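Local coordinates for Lin2111 protein (PDB 3EDP) that is of unknown function but probably acts as a DNA-binding transcription regulator of the GntR family, with a winged-helix reader joined to a UTRA effector domain, at residues A79-G87 and Q154-N162; T139-Y150 and P216-E224. All coordinates share one frame; numbering follows the deposited sequence.

Contact 2 is a buried seam inside the six-stranded antiparallel sheet of the UTRA domain, whereas contact 1 is a smaller, partly buried join at that sheet's margin, where helix 79-86 rests on the loop 154-162. Their chemistry follows their place. Strands 139-146 and 216-224 are linked by six backbone hydrogen bonds, with a chain of polar side chains on one face; helix and loop share one backbone bond, and the remainder is packing of side chains against carbons and carbonyl groups. The centres of the two contacts lie about 16 Å apart, yet they touch through F158 of contact 1, whose CE1 packs on L145 CD1 of contact 2 at 3.8 Å.

Contact 1 (A79-G87 and Q154-N162); sequences AQNILEMTG and QAKDFQIIN
M85, a selenomethionine, meets the loop with both its backbone and its side chain. Its carbonyl O accepts the hydrogen bond from I160 N at 3.0 Å, nearly straight (164° at the hydrogen) and in the carbonyl plane, and Q159 CA adds a CA-H...O contact to the same oxygen. The side chain runs alongside F158, CG lying 3.5 Å from F158 O while CE packs on F158 CB at 3.9 Å; a bend at chi3 (86°) turns this methyl group to that carbon.

Next to M85 in the helix, E84 lies side by side with K156. The touching parts are E84 CD and K156 CB, 3.4 Å apart, whereas E84 OE2 and K156 NZ stand 5.2 Å apart, so the pair packs through carbon without a salt bridge. One turn back, N81 sets ND2 3.5 Å from A155 CB, but its polar partner is K76 O, which takes a hydrogen bond from that amide. At the helix end I161 CD1 comes 3.3 Å from T86 O, and T86 CG2 lies beside I160 CD1.

Bonds within each segment shape the two backbones that meet. T86 OG1 donates to I82 O from above the carbonyl plane, and that oxygen also receives T86 N; G87 then leaves the helix with positive phi. In the loop, D157 OD2 accepts Q154 N on its anti lone pair, and F158 centres an inverse gamma turn. Outward, M85, T86 and I160 pack on I101 of strand 99-108, while F158 meets F104 of that strand and Y126 of strand 124-134, laying helix 79-86 and the loop against this edge of the UTRA sheet.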
loop_
_atom_site.group_PDB
_atom_site.type_symbol
_atom_site.label_atom_id
_atom_site.label_comp_id
_atom_site.label_asym_id
_atom_site.label_seq_id
_atom_site.Cartn_x
_atom_site.Cartn_y
_atom_site.Cartn_z
ATOM N N ALA A 79 -9.635 -28.399 2.448
ATOM C CA ALA A 79 -8.924 -28.196 3.699
ATOM C C ALA A 79 -7.458 -27.937 3.403
ATOM O O ALA A 79 -6.814 -27.108 4.051
ATOM C CB ALA A 79 -9.082 -29.411 4.602
ATOM N N GLN A 80 -6.937 -28.641 2.405
ATOM C CA GLN A 80 -5.529 -28.511 2.047
ATOM C C GLN A 80 -5.215 -27.126 1.480
ATOM O O GLN A 80 -4.224 -26.499 1.857
ATOM C CB GLN A 80 -5.119 -29.596 1.046
ATOM C CG GLN A 80 -3.626 -29.626 0.774
ATOM C CD GLN A 80 -2.809 -29.697 2.053
ATOM O OE1 GLN A 80 -1.864 -28.927 2.245
ATOM N NE2 GLN A 80 -3.177 -30.616 2.941
ATOM N N ASN A 81 -6.052 -26.663 0.560
ATOM C CA ASN A 81 -5.837 -25.365 -0.062
ATOM C C ASN A 81 -5.933 -24.231 0.953
ATOM O O ASN A 81 -5.149 -23.282 0.908
ATOM C CB ASN A 81 -6.793 -25.155 -1.241
ATOM C CG ASN A 81 -6.348 -25.917 -2.491
ATOM O OD1 ASN A 81 -5.214 -26.413 -2.564
ATOM N ND2 ASN A 81 -7.235 -26.008 -3.479
ATOM N N ILE A 82 -6.879 -24.342 1.876
ATOM C CA ILE A 82 -7.033 -23.332 2.913
ATOM C C ILE A 82 -5.774 -23.269 3.761
ATOM O O ILE A 82 -5.245 -22.183 4.029
ATOM C CB ILE A 82 -8.272 -23.588 3.783
ATOM C CG1 ILE A 82 -9.539 -23.246 2.995
ATOM C CG2 ILE A 82 -8.220 -22.743 5.039
ATOM C CD1 ILE A 82 -10.813 -23.899 3.551
ATOM N N LEU A 83 -5.284 -24.439 4.157
ATOM C CA LEU A 83 -4.026 -24.539 4.894
ATOM C C LEU A 83 -2.884 -23.878 4.119
ATOM O O LEU A 83 -2.066 -23.169 4.693
ATOM C CB LEU A 83 -3.690 -26.008 5.169
ATOM C CG LEU A 83 -2.411 -26.269 5.967
ATOM C CD1 LEU A 83 -2.386 -25.438 7.245
ATOM C CD2 LEU A 83 -2.269 -27.753 6.281
ATOM N N GLU A 84 -2.837 -24.118 2.811
ATOM C CA GLU A 84 -1.813 -23.530 1.947
ATOM C C GLU A 84 -1.930 -22.006 1.840
ATOM O O GLU A 84 -0.921 -21.297 1.803
ATOM C CB GLU A 84 -1.900 -24.138 0.545
ATOM C CG GLU A 84 -1.169 -25.457 0.380
ATOM C CD GLU A 84 0.209 -25.278 -0.221
ATOM O OE1 GLU A 84 0.805 -24.194 -0.032
ATOM O OE2 GLU A 84 0.691 -26.216 -0.890
HETATM N N MSE A 85 -3.159 -21.506 1.776
HETATM C CA MSE A 85 -3.380 -20.086 1.515
HETATM C C MSE A 85 -3.261 -19.204 2.756
HETATM O O MSE A 85 -2.887 -18.033 2.666
HETATM C CB MSE A 85 -4.749 -19.876 0.867
HETATM C CG MSE A 85 -4.863 -20.483 -0.520
HETATM SE SE MSE A 85 -6.721 -20.747 -1.075
HETATM C CE MSE A 85 -7.104 -18.992 -1.818
ATOM N N THR A 86 -3.591 -19.763 3.914
ATOM C CA THR A 86 -3.711 -18.961 5.121
ATOM C C THR A 86 -2.886 -19.529 6.266
ATOM O O THR A 86 -2.685 -18.864 7.273
ATOM C CB THR A 86 -5.179 -18.883 5.566
ATOM O OG1 THR A 86 -5.599 -20.164 6.062
ATOM C CG2 THR A 86 -6.059 -18.494 4.396
ATOM N N GLY A 87 -2.429 -20.770 6.116
ATOM C CA GLY A 87 -1.648 -21.427 7.152
ATOM C C GLY A 87 -2.507 -22.000 8.271
ATOM O O GLY A 87 -1.996 -22.416 9.312
ATOM N N GLN A 154 -1.434 -21.657 -9.223
ATOM C CA GLN A 154 -2.429 -22.649 -8.824
ATOM C C GLN A 154 -3.099 -22.171 -7.537
ATOM O O GLN A 154 -2.671 -21.174 -6.951
ATOM C CB GLN A 154 -1.781 -24.016 -8.620
ATOM C CG GLN A 154 -1.050 -24.512 -9.856
ATOM C CD GLN A 154 -0.243 -25.766 -9.598
ATOM O OE1 GLN A 154 -0.545 -26.539 -8.685
ATOM N NE2 GLN A 154 0.792 -25.978 -10.404
ATOM N N ALA A 155 -4.143 -22.877 -7.102
ATOM C CA ALA A 155 -4.901 -22.495 -5.912
ATOM C C ALA A 155 -4.011 -22.237 -4.691
ATOM O O ALA A 155 -4.167 -21.228 -4.005
ATOM C CB ALA A 155 -5.956 -23.549 -5.589
ATOM N N LYS A 156 -3.082 -23.153 -4.435
ATOM C CA LYS A 156 -2.207 -23.068 -3.271
ATOM C C LYS A 156 -1.217 -21.898 -3.331
ATOM O O LYS A 156 -0.563 -21.584 -2.339
ATOM C CB LYS A 156 -1.443 -24.380 -3.094
ATOM C CG LYS A 156 -0.743 -24.858 -4.349
ATOM C CD LYS A 156 -0.305 -26.314 -4.204
ATOM C CE LYS A 156 0.221 -26.879 -5.515
ATOM N NZ LYS A 156 1.418 -26.140 -5.998
ATOM N N ASP A 157 -1.096 -21.268 -4.497
ATOM C CA ASP A 157 -0.190 -20.141 -4.653
ATOM C C ASP A 157 -0.824 -18.832 -4.206
ATOM O O ASP A 157 -0.130 -17.842 -4.009
ATOM C CB ASP A 157 0.273 -20.035 -6.106
ATOM C CG ASP A 157 1.103 -21.229 -6.536
ATOM O OD1 ASP A 157 2.030 -21.593 -5.779
ATOM O OD2 ASP A 157 0.805 -21.812 -7.603
ATOM N N PHE A 158 -2.144 -18.828 -4.053
ATOM C CA PHE A 158 -2.836 -17.608 -3.656
ATOM C C PHE A 158 -2.773 -17.411 -2.144
ATOM O O PHE A 158 -3.801 -17.334 -1.458
ATOM C CB PHE A 158 -4.280 -17.599 -4.173
ATOM C CG PHE A 158 -4.378 -17.470 -5.665
ATOM C CD1 PHE A 158 -4.579 -16.233 -6.257
ATOM C CD2 PHE A 158 -4.243 -18.584 -6.480
ATOM C CE1 PHE A 158 -4.654 -16.116 -7.637
ATOM C CE2 PHE A 158 -4.323 -18.471 -7.853
ATOM C CZ PHE A 158 -4.525 -17.238 -8.433
ATOM N N GLN A 159 -1.549 -17.348 -1.627
ATOM C CA GLN A 159 -1.343 -17.104 -0.205
ATOM C C GLN A 159 -1.765 -15.681 0.118
ATOM O O GLN A 159 -1.376 -14.742 -0.580
ATOM C CB GLN A 159 0.119 -17.343 0.178
ATOM C CG GLN A 159 0.622 -18.724 -0.240
ATOM C CD GLN A 159 2.017 -19.033 0.290
ATOM O OE1 GLN A 159 2.817 -18.128 0.548
ATOM N NE2 GLN A 159 2.314 -20.315 0.455
ATOM N N ILE A 160 -2.578 -15.516 1.155
ATOM C CA ILE A 160 -3.070 -14.183 1.500
ATOM C C ILE A 160 -2.524 -13.643 2.818
ATOM O O ILE A 160 -3.095 -12.723 3.391
ATOM C CB ILE A 160 -4.612 -14.116 1.518
ATOM C CG1 ILE A 160 -5.173 -15.064 2.581
ATOM C CG2 ILE A 160 -5.173 -14.408 0.133
ATOM C CD1 ILE A 160 -6.664 -14.896 2.822
ATOM N N ILE A 161 -1.427 -14.221 3.296
ATOM C CA ILE A 161 -0.750 -13.729 4.492
ATOM C C ILE A 161 -0.244 -12.299 4.236
ATOM O O ILE A 161 -0.411 -11.410 5.063
ATOM C CB ILE A 161 0.459 -14.628 4.857
ATOM C CG1 ILE A 161 -0.008 -16.051 5.171
ATOM C CG2 ILE A 161 1.247 -14.037 6.023
ATOM C CD1 ILE A 161 -1.133 -16.110 6.195
ATOM N N ASN A 162 0.357 -12.094 3.069
ATOM C CA ASN A 162 0.910 -10.800 2.689
ATOM C C ASN A 162 0.406 -10.403 1.303
ATOM O O ASN A 162 0.821 -10.975 0.286
ATOM C CB ASN A 162 2.443 -10.873 2.707
ATOM C CG ASN A 162 3.114 -9.511 2.447
ATOM O OD1 ASN A 162 4.322 -9.357 2.644
ATOM N ND2 ASN A 162 2.340 -8.539 2.003
#

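Contact 2 (T139-Y150 and P216-E224)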
loop_
_atom_site.group_PDB
_atom_site.type_symbol
_atom_site.label_atom_id
_atom_site.label_comp_id
_atom_site.label_asym_id
_atom_site.label_seq_id
_atom_site.Cartn_x
_atom_site.Cartn_y
_atom_site.Cartn_z
ATOM N N THR A 139 -13.081 -7.302 9.880
ATOM C CA THR A 139 -12.892 -6.575 8.641
ATOM C C THR A 139 -13.119 -7.513 7.465
ATOM O O THR A 139 -13.051 -8.738 7.600
ATOM C CB THR A 139 -11.484 -5.986 8.546
ATOM O OG1 THR A 139 -10.528 -7.051 8.512
ATOM C CG2 THR A 139 -11.199 -5.063 9.749
ATOM N N LEU A 140 -13.384 -6.930 6.307
ATOM C CA LEU A 140 -13.672 -7.712 5.119
ATOM C C LEU A 140 -12.809 -7.218 3.968
ATOM O O LEU A 140 -12.727 -6.017 3.710
ATOM C CB LEU A 140 -15.155 -7.589 4.763
ATOM C CG LEU A 140 -15.590 -8.176 3.425
ATOM C CD1 LEU A 140 -15.538 -9.686 3.496
ATOM C CD2 LEU A 140 -16.999 -7.715 3.092
ATOM N N ASP A 141 -12.154 -8.146 3.286
ATOM C CA ASP A 141 -11.334 -7.795 2.137
ATOM C C ASP A 141 -11.828 -8.484 0.888
ATOM O O ASP A 141 -12.222 -9.649 0.925
ATOM C CB ASP A 141 -9.862 -8.151 2.369
ATOM C CG ASP A 141 -9.136 -7.101 3.181
ATOM O OD1 ASP A 141 -8.295 -6.382 2.602
ATOM O OD2 ASP A 141 -9.422 -6.976 4.390
ATOM N N ARG A 142 -11.813 -7.752 -0.217
ATOM C CA ARG A 142 -12.077 -8.347 -1.514
ATOM C C ARG A 142 -10.941 -7.989 -2.468
ATOM O O ARG A 142 -10.556 -6.822 -2.587
ATOM C CB ARG A 142 -13.439 -7.909 -2.056
ATOM C CG ARG A 142 -13.558 -7.983 -3.571
ATOM C CD ARG A 142 -14.873 -8.622 -4.019
ATOM N NE ARG A 142 -15.974 -8.394 -3.085
ATOM C CZ ARG A 142 -16.517 -7.205 -2.826
ATOM N NH1 ARG A 142 -16.048 -6.108 -3.415
ATOM N NH2 ARG A 142 -17.518 -7.110 -1.959
ATOM N N LEU A 143 -10.398 -9.015 -3.116
ATOM C CA LEU A 143 -9.301 -8.882 -4.070
ATOM C C LEU A 143 -9.741 -9.337 -5.456
ATOM O O LEU A 143 -10.428 -10.359 -5.607
ATOM C CB LEU A 143 -8.139 -9.776 -3.657
ATOM C CG LEU A 143 -7.034 -9.294 -2.729
ATOM C CD1 LEU A 143 -7.569 -9.054 -1.329
ATOM C CD2 LEU A 143 -5.917 -10.329 -2.725
ATOM N N ILE A 144 -9.326 -8.586 -6.464
ATOM C CA ILE A 144 -9.590 -8.929 -7.849
ATOM C C ILE A 144 -8.259 -9.001 -8.601
ATOM O O ILE A 144 -7.511 -8.026 -8.640
ATOM C CB ILE A 144 -10.508 -7.891 -8.515
ATOM C CG1 ILE A 144 -11.789 -7.701 -7.696
ATOM C CG2 ILE A 144 -10.833 -8.309 -9.949
ATOM C CD1 ILE A 144 -12.736 -8.891 -7.718
ATOM N N LEU A 145 -7.964 -10.163 -9.178
ATOM C CA LEU A 145 -6.727 -10.394 -9.927
ATOM C C LEU A 145 -7.058 -10.989 -11.292
ATOM O O LEU A 145 -7.560 -12.098 -11.370
ATOM C CB LEU A 145 -5.837 -11.395 -9.189
ATOM C CG LEU A 145 -5.418 -11.136 -7.740
ATOM C CD1 LEU A 145 -4.616 -12.320 -7.197
ATOM C CD2 LEU A 145 -4.606 -9.878 -7.648
ATOM N N PRO A 146 -6.776 -10.255 -12.378
ATOM C CA PRO A 146 -7.054 -10.799 -13.715
ATOM C C PRO A 146 -6.238 -12.059 -14.002
ATOM O O PRO A 146 -5.037 -12.113 -13.726
ATOM C CB PRO A 146 -6.633 -9.663 -14.655
ATOM C CG PRO A 146 -6.667 -8.429 -13.799
ATOM C CD PRO A 146 -6.242 -8.887 -12.440
ATOM N N LEU A 147 -6.913 -13.067 -14.545
ATOM C CA LEU A 147 -6.305 -14.340 -14.892
ATOM C C LEU A 147 -5.076 -14.176 -15.763
ATOM O O LEU A 147 -4.048 -14.794 -15.508
ATOM C CB LEU A 147 -7.318 -15.220 -15.623
ATOM C CG LEU A 147 -8.079 -16.225 -14.769
ATOM C CD1 LEU A 147 -7.154 -17.362 -14.380
ATOM C CD2 LEU A 147 -8.680 -15.545 -13.544
ATOM N N GLY A 148 -5.198 -13.348 -16.797
ATOM C CA GLY A 148 -4.112 -13.111 -17.737
ATOM C C GLY A 148 -2.874 -12.468 -17.132
ATOM O O GLY A 148 -1.822 -12.425 -17.762
ATOM N N LEU A 149 -3.000 -11.959 -15.912
ATOM C CA LEU A 149 -1.888 -11.312 -15.231
ATOM C C LEU A 149 -1.297 -12.238 -14.166
ATOM O O LEU A 149 -0.174 -12.034 -13.706
ATOM C CB LEU A 149 -2.357 -10.002 -14.587
ATOM C CG LEU A 149 -2.250 -8.698 -15.388
ATOM C CD1 LEU A 149 -2.250 -8.931 -16.891
ATOM C CD2 LEU A 149 -3.337 -7.716 -14.983
ATOM N N TYR A 150 -2.073 -13.240 -13.757
ATOM C CA TYR A 150 -1.600 -14.258 -12.814
ATOM C C TYR A 150 -1.809 -15.677 -13.377
ATOM O O TYR A 150 -2.309 -16.563 -12.679
ATOM C CB TYR A 150 -2.287 -14.085 -11.448
ATOM C CG TYR A 150 -2.020 -12.724 -10.832
ATOM C CD1 TYR A 150 -1.089 -12.567 -9.814
ATOM C CD2 TYR A 150 -2.675 -11.589 -11.302
ATOM C CE1 TYR A 150 -0.831 -11.324 -9.264
ATOM C CE2 TYR A 150 -2.414 -10.339 -10.763
ATOM C CZ TYR A 150 -1.494 -10.214 -9.742
ATOM O OH TYR A 150 -1.226 -8.976 -9.205
ATOM N N PRO A 216 -2.656 -1.307 -14.369
ATOM C CA PRO A 216 -3.262 -1.886 -13.163
ATOM C C PRO A 216 -3.146 -3.401 -13.224
ATOM O O PRO A 216 -3.434 -3.989 -14.263
ATOM C CB PRO A 216 -4.735 -1.471 -13.269
ATOM C CG PRO A 216 -4.791 -0.427 -14.352
ATOM C CD PRO A 216 -3.669 -0.761 -15.284
ATOM N N ILE A 217 -2.710 -4.021 -12.136
ATOM C CA ILE A 217 -2.560 -5.469 -12.103
ATOM C C ILE A 217 -3.444 -6.103 -11.040
ATOM O O ILE A 217 -3.703 -7.309 -11.081
ATOM C CB ILE A 217 -1.087 -5.892 -11.869
ATOM C CG1 ILE A 217 -0.588 -5.375 -10.519
ATOM C CG2 ILE A 217 -0.195 -5.397 -13.015
ATOM C CD1 ILE A 217 0.855 -5.766 -10.210
ATOM N N ALA A 218 -3.921 -5.297 -10.096
ATOM C CA ALA A 218 -4.758 -5.833 -9.024
ATOM C C ALA A 218 -5.597 -4.757 -8.343
ATOM O O ALA A 218 -5.225 -3.586 -8.312
ATOM C CB ALA A 218 -3.904 -6.565 -7.997
ATOM N N ILE A 219 -6.738 -5.166 -7.804
ATOM C CA ILE A 219 -7.590 -4.270 -7.038
ATOM C C ILE A 219 -7.936 -4.910 -5.712
ATOM O O ILE A 219 -8.226 -6.112 -5.653
ATOM C CB ILE A 219 -8.917 -3.991 -7.763
ATOM C CG1 ILE A 219 -8.668 -3.309 -9.105
ATOM C CG2 ILE A 219 -9.819 -3.133 -6.891
ATOM C CD1 ILE A 219 -9.894 -3.262 -9.977
ATOM N N GLN A 220 -7.926 -4.106 -4.656
ATOM C CA GLN A 220 -8.352 -4.558 -3.332
ATOM C C GLN A 220 -9.329 -3.575 -2.706
ATOM O O GLN A 220 -9.150 -2.360 -2.802
ATOM C CB GLN A 220 -7.149 -4.714 -2.413
ATOM C CG GLN A 220 -7.490 -5.200 -1.006
ATOM C CD GLN A 220 -6.228 -5.455 -0.187
ATOM O OE1 GLN A 220 -5.162 -4.944 -0.514
ATOM N NE2 GLN A 220 -6.342 -6.265 0.860
ATOM N N TYR A 221 -10.374 -4.106 -2.083
ATOM C CA TYR A 221 -11.300 -3.296 -1.312
ATOM C C TYR A 221 -11.251 -3.818 0.103
ATOM O O TYR A 221 -11.411 -5.012 0.333
ATOM C CB TYR A 221 -12.728 -3.395 -1.854
ATOM C CG TYR A 221 -12.872 -2.952 -3.285
ATOM C CD1 TYR A 221 -12.772 -1.610 -3.631
ATOM C CD2 TYR A 221 -13.103 -3.876 -4.298
ATOM C CE1 TYR A 221 -12.901 -1.198 -4.949
ATOM C CE2 TYR A 221 -13.239 -3.474 -5.614
ATOM C CZ TYR A 221 -13.142 -2.133 -5.932
ATOM O OH TYR A 221 -13.274 -1.732 -7.240
ATOM N N HIS A 222 -10.996 -2.922 1.048
ATOM C CA HIS A 222 -10.919 -3.291 2.451
ATOM C C HIS A 222 -11.962 -2.486 3.220
ATOM O O HIS A 222 -12.090 -1.275 3.023
ATOM C CB HIS A 222 -9.508 -3.017 2.983
ATOM C CG HIS A 222 -9.386 -3.151 4.468
ATOM N ND1 HIS A 222 -9.285 -4.374 5.100
ATOM C CD2 HIS A 222 -9.346 -2.219 5.450
ATOM C CE1 HIS A 222 -9.190 -4.189 6.405
ATOM N NE2 HIS A 222 -9.226 -2.890 6.644
ATOM N N TYR A 223 -12.711 -3.159 4.082
ATOM C CA TYR A 223 -13.808 -2.516 4.807
ATOM C C TYR A 223 -13.608 -2.643 6.306
ATOM O O TYR A 223 -13.259 -3.721 6.799
ATOM C CB TYR A 223 -15.148 -3.165 4.449
ATOM C CG TYR A 223 -15.518 -3.105 2.983
ATOM C CD1 TYR A 223 -16.310 -2.075 2.490
ATOM C CD2 TYR A 223 -15.086 -4.085 2.097
ATOM C CE1 TYR A 223 -16.661 -2.022 1.157
ATOM C CE2 TYR A 223 -15.426 -4.036 0.760
ATOM C CZ TYR A 223 -16.213 -3.003 0.296
ATOM O OH TYR A 223 -16.563 -2.950 -1.029
ATOM N N GLU A 224 -13.852 -1.550 7.027
ATOM C CA GLU A 224 -13.778 -1.555 8.484
ATOM C C GLU A 224 -14.934 -0.766 9.071
ATOM O O GLU A 224 -15.351 0.254 8.517
ATOM C CB GLU A 224 -12.483 -0.906 8.977
ATOM C CG GLU A 224 -11.222 -1.685 8.695
ATOM C CD GLU A 224 -9.967 -0.965 9.190
ATOM O OE1 GLU A 224 -10.091 0.064 9.898
ATOM O OE2 GLU A 224 -8.856 -1.434 8.875
#
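R142 and Y221 form one of three hydrogen-bonded antiparallel pairs, with L140-Y223 and I144-I219, along strands whose directions differ by 170°. Each pair makes two backbone bonds; those of R142 and Y221 are both 2.8 Å. The intervening pairs D141-H222 and L143-Q220 are non-hydrogen-bonded, and CA-H...O contacts run between the strands among these bonds, such as Q220 CA to R142 O.

On the face carrying D141, L143, Q220 and H222, the three polar side chains are joined by hydrogen bonds. The D141 carboxylate divides its oxygens: OD2 accepts from H222 ND1 at 2.7 Å, met on the syn side but 32° out of the carboxylate plane, while OD1 receives a weak, bent bond from Q220 NE2 at 2.6 Å. The ring of H222 reaches across to D141 because its CG swings away from the main-chain nitrogen (chi1 170°), and D141 OD2 lies near the ring plane. H222 NE2 donates to E224 OE2 at 2.7 Å, so both ring nitrogens are gripped at the edge.

On the opposite face R142 NH1 comes obliquely to the Y221 ring, 3.8 Å from CD2, and NH2 forms a salt bridge with E189. The L140 and Y223 side chains pack together there, as do those of I144 and I219.

Apolar contacts close the 145-150 end. L145 CD2 presses on A218 CB at 3.4 Å, tighter than usual for carbons, and L145 CD1 lies over one face of the Y150 ring, whose edge meets I217 O. A classic beta bulge places I217 and A218 together opposite F209.

Carboxylate oxygens at both ring nitrogens are consistent with a doubly protonated H222, whose positive charge D141 and E224 would probably stabilise.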